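PDB 6LL8: inorganic pyrophosphatase from Shewanella sp. AS-11, which probably hydrolyses diphosphate to two phosphates with divalent metal ions such as manganese, here holding magnesium ions and the analogue imidodiphosphate. Local coordinates for residues 120-125 with 161-166; 179-184 with 219-224; 198-203 with 238-243; 289-292 with 297-300. All coordinates share one frame; numbering follows the deposited sequence.

Contact 1: residues 120-125 with 161-166; sequences VIKMMY and IRCVEA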
# COMPACT_ATOMS: atom_id res chain seq x y z
N VAL A 120 -10.45 0.14 8.92
CA VAL A 120 -10.29 0.80 10.23
C VAL A 120 -10.92 2.20 10.18
O VAL A 120 -11.57 2.62 11.13
CB VAL A 120 -8.81 0.85 10.63
CG1 VAL A 120 -8.70 1.39 12.06
CG2 VAL A 120 -8.15 -0.50 10.52
N ILE A 121 -10.75 2.95 9.09
CA ILE A 121 -11.40 4.26 9.00
C ILE A 121 -12.91 4.10 9.08
O ILE A 121 -13.55 4.92 9.73
CB ILE A 121 -10.92 4.99 7.73
CG1 ILE A 121 -9.41 5.25 7.81
CG2 ILE A 121 -11.69 6.27 7.53
CD1 ILE A 121 -8.79 5.74 6.52
N LYS A 122 -13.49 3.06 8.51
CA LYS A 122 -14.95 2.85 8.65
C LYS A 122 -15.27 2.67 10.13
O LYS A 122 -16.29 3.20 10.59
CB LYS A 122 -15.37 1.67 7.78
CG LYS A 122 -16.84 1.65 7.44
CD LYS A 122 -17.73 1.12 8.43
CE LYS A 122 -19.16 1.08 7.87
NZ LYS A 122 -20.00 0.49 8.90
N MET A 123 -14.45 1.94 10.86
CA MET A 123 -14.67 1.78 12.32
C MET A 123 -14.63 3.15 13.01
O MET A 123 -15.38 3.35 13.98
CB MET A 123 -13.59 0.90 12.96
CG MET A 123 -13.66 -0.54 12.55
SD MET A 123 -12.16 -1.37 13.16
CE MET A 123 -12.37 -3.01 12.48
N MET A 124 -13.81 4.06 12.53
CA MET A 124 -13.78 5.41 13.10
C MET A 124 -15.08 6.16 12.82
O MET A 124 -15.64 6.81 13.73
CB MET A 124 -12.56 6.17 12.57
CG MET A 124 -11.26 5.53 12.92
SD MET A 124 -9.80 6.30 12.16
CE MET A 124 -9.69 7.79 13.13
N TYR A 125 -15.60 6.08 11.61
CA TYR A 125 -16.89 6.69 11.31
C TYR A 125 -17.95 6.12 12.25
O TYR A 125 -18.79 6.89 12.76
CB TYR A 125 -17.35 6.46 9.87
CG TYR A 125 -16.77 7.40 8.85
CD1 TYR A 125 -15.57 7.17 8.21
CD2 TYR A 125 -17.54 8.47 8.42
CE1 TYR A 125 -15.10 8.03 7.24
CE2 TYR A 125 -17.08 9.34 7.45
CZ TYR A 125 -15.86 9.11 6.83
OH TYR A 125 -15.44 9.98 5.85
N ILE A 161 -14.74 -7.82 4.79
CA ILE A 161 -15.87 -8.26 3.94
C ILE A 161 -17.12 -7.53 4.36
O ILE A 161 -17.85 -6.97 3.51
CB ILE A 161 -16.02 -9.77 3.98
CG1 ILE A 161 -14.78 -10.44 3.39
CG2 ILE A 161 -17.28 -10.17 3.22
CD1 ILE A 161 -14.73 -11.94 3.55
N ARG A 162 -17.41 -7.51 5.67
CA ARG A 162 -18.61 -6.82 6.17
C ARG A 162 -18.53 -5.34 5.82
O ARG A 162 -19.55 -4.73 5.46
CB ARG A 162 -18.73 -7.00 7.67
CG ARG A 162 -19.06 -8.42 8.13
CD ARG A 162 -19.43 -8.49 9.61
NE ARG A 162 -18.45 -7.79 10.44
CZ ARG A 162 -17.47 -8.35 11.15
NH1 ARG A 162 -17.35 -9.66 11.21
NH2 ARG A 162 -16.64 -7.59 11.84
N CYS A 163 -17.34 -4.75 5.92
CA CYS A 163 -17.18 -3.34 5.59
C CYS A 163 -17.49 -3.09 4.10
O CYS A 163 -18.22 -2.16 3.76
CB CYS A 163 -15.78 -2.99 6.03
SG CYS A 163 -15.52 -1.23 5.98
N VAL A 164 -16.94 -3.92 3.22
CA VAL A 164 -17.23 -3.76 1.77
C VAL A 164 -18.74 -3.88 1.54
O VAL A 164 -19.30 -3.10 0.76
CB VAL A 164 -16.43 -4.74 0.92
CG1 VAL A 164 -17.00 -4.86 -0.49
CG2 VAL A 164 -14.98 -4.31 0.87
N GLU A 165 -19.38 -4.87 2.15
CA GLU A 165 -20.83 -5.06 1.93
C GLU A 165 -21.58 -3.79 2.37
O GLU A 165 -22.50 -3.33 1.67
CB GLU A 165 -21.29 -6.30 2.67
CG GLU A 165 -20.78 -7.58 2.04
CD GLU A 165 -21.03 -8.85 2.83
OE1 GLU A 165 -21.34 -8.74 4.03
OE2 GLU A 165 -20.80 -9.93 2.25
N ALA A 166 -21.25 -3.26 3.54
CA ALA A 166 -21.96 -2.07 4.08
C ALA A 166 -21.69 -0.85 3.19
O ALA A 166 -22.59 -0.08 2.85
CB ALA A 166 -21.53 -1.79 5.48
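K122 and C163 carry this contact, in which helices 117-128 and 158-171 pack side by side, and it is mainly apolar: no hydrogen bond crosses between the segments. The thiol sulfur of C163 lies against the base of the lysine chain: SG is 3.4 Å from K122 CB and 3.5 Å from K122 CG, while K122 CD, at 4.1 Å from the same SG, already draws off. K122 CA and C163 CA, 7.3 Å apart, are the closest pair of CA atoms. C163 sends SG anti to the backbone N (chi1 -170°), across to the other helix. C163 is deposited in two conformers, so these sulfur distances belong to one of them.

A second, looser touch comes from the far end of the lysine. The lysine's CG is turned away from its backbone N, beside the carbonyl carbon (chi1 -159°), and a bend at chi2 of -81° swings the rest of the chain along the partner helix. K122 NZ comes to 4.4 Å from A166 CB, a loose van der Waals approach of the amine to a methyl.

The charge is dealt with inside the lysine's own helix, where NZ forms a salt bridge with D126. K122, partly exposed, thus offers its methylenes to C163 while D126 takes the charge.

The C163 side chain is about 10 Å from that of D15, a metal ligand, so this is packing away from the metals. Helix 134-147 lies against both partners, with M140 touching K122 and I144 touching C163. Elsewhere on helix 117-128, V120, I121 and M124 meet V93 of strand 88-94, and M124 and Y125 pack on helix 14-29.

Contact 2: residues 179-184 with 219-224; sequences VGMDMF and EVIDLA
The edge of the substrate site is where F184 of helix 176-187 meets E219, near the end of strand 211-220, and I221 just past it; the E219 side chain lies about 5 Å from a bound magnesium ion and about 6 Å from imidodiphosphate. F184 presents a ring edge to E219. Its CE1 is 3.9 Å from E219 CD and equally far from both carboxylate oxygens, which places that corner over the face of the carboxylate, and the ring and carboxylate planes stand 85° apart. E219 CB lies in the ring plane, 3.9 Å from F184 CE1. The C-H edge toward an anionic group is probably mildly favourable, while the charge has its own mate, a salt bridge from OE1 to K187.

I221 supplies the apolar half, in the one of its two deposited conformers described here. Its CD1 reaches M181 SD at 3.8 Å and F184 C at 3.9 Å, and I221 CG1 lies 4.3 Å from F184 CB. The M181 chain, bent at chi2 (59°) and chi3, brings its sulfur over to that methyl.

S188 OG bonds both F184 O and I221 N, tying helix to strand end. V220 pairs with T254 and I256 beyond, and helix 134-147 packs behind V179 and M183.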
# COMPACT_ATOMS: atom_id res chain seq x y z
N VAL A 179 -16.38 -4.58 -9.58
CA VAL A 179 -15.57 -3.37 -9.41
C VAL A 179 -14.15 -3.80 -9.02
O VAL A 179 -13.19 -3.26 -9.56
CB VAL A 179 -16.19 -2.39 -8.41
CG1 VAL A 179 -15.28 -1.19 -8.21
CG2 VAL A 179 -17.57 -1.94 -8.87
N GLY A 180 -14.02 -4.77 -8.13
CA GLY A 180 -12.73 -5.34 -7.74
C GLY A 180 -11.98 -5.80 -8.96
O GLY A 180 -10.80 -5.46 -9.15
N MET A 181 -12.61 -6.61 -9.80
CA MET A 181 -11.93 -7.15 -10.98
C MET A 181 -11.56 -6.01 -11.92
O MET A 181 -10.48 -6.05 -12.50
CB MET A 181 -12.80 -8.20 -11.65
CG MET A 181 -12.03 -8.94 -12.73
SD MET A 181 -10.52 -9.79 -12.16
CE MET A 181 -11.23 -10.99 -11.06
N ASP A 182 -12.42 -5.01 -12.08
CA ASP A 182 -12.10 -3.85 -12.94
C ASP A 182 -10.76 -3.26 -12.50
O ASP A 182 -9.92 -2.88 -13.33
CB ASP A 182 -13.17 -2.78 -12.87
CG ASP A 182 -14.43 -3.08 -13.61
OD1 ASP A 182 -14.45 -4.08 -14.31
OD2 ASP A 182 -15.39 -2.35 -13.36
N MET A 183 -10.59 -3.05 -11.21
CA MET A 183 -9.35 -2.43 -10.69
C MET A 183 -8.13 -3.26 -11.07
O MET A 183 -7.08 -2.68 -11.43
CB MET A 183 -9.44 -2.27 -9.18
CG MET A 183 -10.38 -1.10 -8.80
SD MET A 183 -10.40 -0.80 -7.03
CE MET A 183 -11.25 -2.28 -6.48
N PHE A 184 -8.23 -4.58 -10.96
CA PHE A 184 -7.09 -5.44 -11.34
C PHE A 184 -6.90 -5.51 -12.85
O PHE A 184 -5.76 -5.67 -13.28
CB PHE A 184 -7.17 -6.79 -10.63
CG PHE A 184 -6.84 -6.66 -9.17
CD1 PHE A 184 -5.52 -6.61 -8.76
CD2 PHE A 184 -7.83 -6.48 -8.22
CE1 PHE A 184 -5.21 -6.38 -7.42
CE2 PHE A 184 -7.51 -6.28 -6.90
CZ PHE A 184 -6.21 -6.21 -6.49
N GLU A 219 0.74 -6.45 -9.15
CA GLU A 219 -0.40 -7.37 -9.15
C GLU A 219 -1.12 -7.29 -10.48
O GLU A 219 -1.49 -6.20 -10.93
CB GLU A 219 -1.40 -7.00 -8.05
CG GLU A 219 -0.89 -7.08 -6.62
CD GLU A 219 -1.74 -6.19 -5.73
OE1 GLU A 219 -1.82 -4.96 -6.04
OE2 GLU A 219 -2.34 -6.68 -4.80
N VAL A 220 -1.29 -8.44 -11.10
CA VAL A 220 -1.93 -8.53 -12.43
C VAL A 220 -2.80 -9.77 -12.48
O VAL A 220 -2.68 -10.66 -11.64
CB VAL A 220 -0.86 -8.55 -13.54
CG1 VAL A 220 0.00 -7.31 -13.55
CG2 VAL A 220 -0.02 -9.80 -13.47
N ILE A 221 -3.61 -9.86 -13.52
CA ILE A 221 -4.50 -11.02 -13.75
C ILE A 221 -3.76 -12.19 -14.40
O ILE A 221 -4.20 -13.32 -14.22
CB ILE A 221 -5.69 -10.57 -14.59
CG1 ILE A 221 -6.60 -9.69 -13.74
CG2 ILE A 221 -6.39 -11.78 -15.18
CD1 ILE A 221 -7.61 -8.94 -14.53
N ASP A 222 -2.67 -11.91 -15.12
CA ASP A 222 -1.93 -12.91 -15.90
C ASP A 222 -0.45 -12.53 -15.97
O ASP A 222 -0.12 -11.53 -16.61
CB ASP A 222 -2.57 -13.02 -17.29
CG ASP A 222 -1.92 -14.01 -18.24
OD1 ASP A 222 -0.94 -14.67 -17.80
OD2 ASP A 222 -2.39 -14.11 -19.41
N LEU A 223 0.38 -13.30 -15.29
CA LEU A 223 1.85 -13.17 -15.22
C LEU A 223 2.48 -13.03 -16.62
O LEU A 223 3.59 -12.45 -16.71
CB LEU A 223 2.36 -14.41 -14.46
CG LEU A 223 3.78 -14.39 -13.90
CD1 LEU A 223 3.91 -13.43 -12.73
CD2 LEU A 223 4.24 -15.79 -13.48
N ALA A 224 1.86 -13.62 -17.63
CA ALA A 224 2.49 -13.66 -18.96
C ALA A 224 2.70 -12.25 -19.50
O ALA A 224 3.57 -12.07 -20.38
CB ALA A 224 1.69 -14.50 -19.92

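Contact 3: residues 198-203 with 238-243; sequences LVMRDF and AKLKVE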
# COMPACT_ATOMS: atom_id res chain seq x y z
N LEU A 198 7.36 0.75 -13.87
CA LEU A 198 6.73 -0.45 -13.29
C LEU A 198 7.40 -0.81 -11.96
O LEU A 198 6.70 -1.10 -10.98
CB LEU A 198 6.82 -1.60 -14.27
CG LEU A 198 5.99 -1.46 -15.55
CD1 LEU A 198 6.28 -2.62 -16.47
CD2 LEU A 198 4.50 -1.36 -15.25
N VAL A 199 8.73 -0.80 -11.90
CA VAL A 199 9.43 -1.13 -10.64
C VAL A 199 8.92 -0.19 -9.53
O VAL A 199 8.73 -0.65 -8.41
CB VAL A 199 10.95 -1.06 -10.83
CG1 VAL A 199 11.69 -1.14 -9.53
CG2 VAL A 199 11.43 -2.11 -11.81
N MET A 200 8.77 1.09 -9.82
CA MET A 200 8.43 2.10 -8.81
C MET A 200 6.94 2.24 -8.58
O MET A 200 6.56 3.01 -7.70
CB MET A 200 9.00 3.47 -9.19
CG MET A 200 10.51 3.51 -9.27
SD MET A 200 11.35 2.98 -7.82
CE MET A 200 10.74 4.16 -6.67
N ARG A 201 6.10 1.55 -9.32
CA ARG A 201 4.65 1.82 -9.24
C ARG A 201 4.09 1.52 -7.85
O ARG A 201 3.19 2.24 -7.42
CB ARG A 201 3.92 0.98 -10.28
CG ARG A 201 2.41 1.10 -10.20
CD ARG A 201 1.76 0.82 -11.51
NE ARG A 201 2.03 1.89 -12.45
CZ ARG A 201 1.79 1.79 -13.75
NH1 ARG A 201 1.32 0.66 -14.25
NH2 ARG A 201 2.09 2.79 -14.54
N ASP A 202 4.57 0.46 -7.22
CA ASP A 202 4.04 0.01 -5.92
C ASP A 202 5.22 -0.46 -5.10
O ASP A 202 5.33 -1.66 -4.80
CB ASP A 202 2.99 -1.06 -6.12
CG ASP A 202 2.32 -1.60 -4.89
OD1 ASP A 202 2.52 -1.01 -3.82
OD2 ASP A 202 1.53 -2.57 -5.09
N PHE A 203 6.10 0.47 -4.81
CA PHE A 203 7.43 0.22 -4.26
C PHE A 203 7.55 0.82 -2.88
O PHE A 203 7.11 1.97 -2.70
CB PHE A 203 8.46 0.83 -5.21
CG PHE A 203 9.89 0.65 -4.77
CD1 PHE A 203 10.47 1.60 -3.94
CD2 PHE A 203 10.61 -0.46 -5.17
CE1 PHE A 203 11.78 1.44 -3.54
CE2 PHE A 203 11.92 -0.62 -4.73
CZ PHE A 203 12.48 0.33 -3.91
N ALA A 238 18.65 -3.95 -10.49
CA ALA A 238 20.09 -3.88 -10.16
C ALA A 238 20.52 -2.42 -10.14
O ALA A 238 21.27 -2.03 -9.25
CB ALA A 238 20.89 -4.66 -11.15
N LYS A 239 20.07 -1.60 -11.09
CA LYS A 239 20.38 -0.16 -11.11
C LYS A 239 19.79 0.51 -9.87
O LYS A 239 20.49 1.28 -9.23
CB LYS A 239 19.84 0.50 -12.37
CG LYS A 239 20.54 0.11 -13.67
CD LYS A 239 19.97 0.85 -14.89
CE LYS A 239 20.34 0.25 -16.23
NZ LYS A 239 21.80 0.24 -16.45
N LEU A 240 18.53 0.20 -9.55
CA LEU A 240 17.88 0.84 -8.40
C LEU A 240 18.61 0.49 -7.11
O LEU A 240 18.72 1.34 -6.22
CB LEU A 240 16.42 0.39 -8.37
CG LEU A 240 15.55 1.07 -7.32
CD1 LEU A 240 15.52 2.58 -7.46
CD2 LEU A 240 14.15 0.51 -7.43
N LYS A 241 19.11 -0.73 -6.98
CA LYS A 241 19.87 -1.17 -5.80
C LYS A 241 21.05 -0.22 -5.60
O LYS A 241 21.31 0.25 -4.49
CB LYS A 241 20.32 -2.62 -5.97
CG LYS A 241 21.16 -3.14 -4.82
CD LYS A 241 21.62 -4.53 -5.08
CE LYS A 241 22.50 -5.07 -3.98
NZ LYS A 241 23.83 -4.40 -3.94
N VAL A 242 21.81 0.02 -6.65
CA VAL A 242 23.02 0.86 -6.59
C VAL A 242 22.63 2.30 -6.32
O VAL A 242 23.22 2.97 -5.47
CB VAL A 242 23.84 0.75 -7.89
CG1 VAL A 242 24.91 1.83 -7.95
CG2 VAL A 242 24.38 -0.65 -8.04
N GLU A 243 21.61 2.79 -7.02
CA GLU A 243 21.23 4.21 -6.92
C GLU A 243 20.89 4.58 -5.48
O GLU A 243 21.21 5.71 -5.08
CB GLU A 243 20.03 4.53 -7.80
CG GLU A 243 20.36 4.48 -9.28
CD GLU A 243 19.14 4.44 -10.18
OE1 GLU A 243 18.06 4.86 -9.72
OE2 GLU A 243 19.28 3.97 -11.36
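In the DHHA2 domain, L240 of helix 230-243 plugs the turn that leads from helix 195-199 into strand 203-208, meeting V199, M200 and F203. All three meetings fall on one atom, L240 CD2. The closest of them is with V199 CG1, 3.6 Å from L240 CD2. F203 CE2 follows at 3.7 Å from that methyl, and M200 SD stands 3.8 Å from L240 CD2. The leucine sets CG anti to the backbone N (chi1 -174°), which carries the branch away from its helix toward residues 198-203, whereas the backbones stay 9.0 Å apart at their nearest CA atoms, V199 and L240.

Directions differ among the partners. The side chains of V199 and L240 slide past each other, pointing opposite ways; F203 reaches from the opposite direction, its ring meeting the methyl obliquely. M200 is folded by bends at chi2 (-55°) and chi3 (-61°), and this curl lays its sulfur 4.1 Å above the plane of the F203 ring, offset toward the rim, so SD touches ring and methyl at once.

Polar ties lie at the margins: E243 pairs with R196, and D202 with R294, a residue of the imidodiphosphate pocket, as is K204 next to F203.

No hydrogen bond crosses between the segments. Their cohesion therefore rests on dispersion and the burial of one methyl among an isopropyl group, a thioether and an aromatic ring, which depends on close shape fit rather than on direction.

Contact 4: residues 289-292 with 297-300; sequences DGVL and QVVP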
# COMPACT_ATOMS: atom_id res chain seq x y z
N ASP A 289 4.59 -19.81 -4.37
CA ASP A 289 3.20 -20.27 -4.43
C ASP A 289 2.43 -19.65 -3.26
O ASP A 289 2.94 -19.63 -2.14
CB ASP A 289 3.18 -21.79 -4.36
CG ASP A 289 1.79 -22.36 -4.34
OD1 ASP A 289 1.20 -22.38 -5.40
OD2 ASP A 289 1.30 -22.69 -3.21
N GLY A 290 1.20 -19.19 -3.52
CA GLY A 290 0.31 -18.70 -2.47
C GLY A 290 0.61 -17.28 -2.03
O GLY A 290 -0.19 -16.73 -1.26
N VAL A 291 1.69 -16.66 -2.49
CA VAL A 291 2.07 -15.33 -1.97
C VAL A 291 1.35 -14.25 -2.75
O VAL A 291 1.57 -14.06 -3.97
CB VAL A 291 3.59 -15.15 -1.98
CG1 VAL A 291 3.95 -13.72 -1.66
CG2 VAL A 291 4.21 -16.11 -0.99
N LEU A 292 0.48 -13.56 -2.03
CA LEU A 292 -0.20 -12.34 -2.51
C LEU A 292 0.24 -11.11 -1.72
O LEU A 292 0.23 -10.02 -2.30
CB LEU A 292 -1.73 -12.48 -2.41
CG LEU A 292 -2.38 -13.46 -3.38
CD1 LEU A 292 -3.85 -13.67 -3.03
CD2 LEU A 292 -2.25 -12.98 -4.82
N GLN A 297 3.14 -11.95 4.03
CA GLN A 297 3.82 -13.13 3.49
C GLN A 297 5.25 -12.85 3.05
O GLN A 297 5.97 -13.80 2.79
CB GLN A 297 3.03 -13.76 2.36
CG GLN A 297 1.64 -14.25 2.80
CD GLN A 297 0.85 -14.70 1.61
OE1 GLN A 297 0.41 -13.90 0.78
NE2 GLN A 297 0.69 -16.01 1.47
N VAL A 298 5.64 -11.61 2.90
CA VAL A 298 6.98 -11.26 2.38
C VAL A 298 7.81 -10.60 3.48
O VAL A 298 8.92 -11.05 3.77
CB VAL A 298 6.86 -10.40 1.12
CG1 VAL A 298 8.21 -9.90 0.64
CG2 VAL A 298 6.17 -11.16 0.01
N VAL A 299 7.31 -9.51 4.04
CA VAL A 299 8.08 -8.70 5.00
C VAL A 299 8.43 -9.45 6.28
O VAL A 299 9.58 -9.34 6.73
CB VAL A 299 7.37 -7.38 5.22
CG1 VAL A 299 7.90 -6.60 6.41
CG2 VAL A 299 7.47 -6.52 3.97
N PRO A 300 7.49 -10.12 6.98
CA PRO A 300 7.84 -10.64 8.30
C PRO A 300 9.05 -11.57 8.29
O PRO A 300 9.96 -11.42 9.11
CB PRO A 300 6.56 -11.34 8.76
CG PRO A 300 5.47 -10.60 8.06
CD PRO A 300 6.05 -10.30 6.69
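The carboxamide of Q297 grips the backbone of G290 and L292 with two hydrogen bonds, one donated and one accepted. NE2 gives to G290 O at 3.0 Å with an N-H...O angle of 158°, while L292 N gives to Q297 OE1 at 2.8 Å, also nearly straight. The setting is the strand-loop-helix connection of the DHHA2 domain, in which a glutamine in the first turn of helix 294-307 reaches back over the loop that delivers the chain from strand 285-289.

The bonds are not equivalent in direction. NE2 stands well above the carbonyl plane of G290, 52° out of it, although G290 O lies close to the amide plane of the glutamine; L292 N is more moderately tilted from the carbonyl plane at OE1. S293 N is a further donor to OE1, so two successive backbone N-H groups share this oxygen. With CG anti to the carbonyl carbon (chi1 -62°) and the chain extended beyond it, the amide reaches the loop. A leucine here would probably leave G290 O, L292 N and S293 N without their amide partners and free the loop to shift.

G290 has a positive phi, which favours glycine at the turn. Outside bonds continue the bracing: V291 O accepts from S261 and L292 O from Q217. R294 and K295, earlier in the same first turn, belong to the imidodiphosphate pocket.

Packing completes the contact on the V291 side. Its CG1 lies 4.1 Å from Q297 CB, and the same CG1 meets V298 CG2 at 3.8 Å, the two valines crossing at about a right angle.

How the contacts relate
Contact 1 comes first along the chain and touches none of the others; its segment 120-125 belongs to the DHH domain. Contacts 1 and 3 have their centres about 34 Å apart, on opposite sides of the chain's centre. Contacts 2, 3 and 4 belong to the DHHA2 domain, their centres about 18 to 22 Å apart. Contacts 2 and 3 interleave in sequence: helix 176-187, helix 195-199, strand 211-220, then helix 230-243. They touch where E219 OE1 and D202 OD2, like charges, lie 4.2 Å apart, each carboxylate having a basic partner. Contact 4 follows last. Contacts 2 to 4 thus brace elements of the half whose K204, R294 and K295 meet the imidodiphosphate.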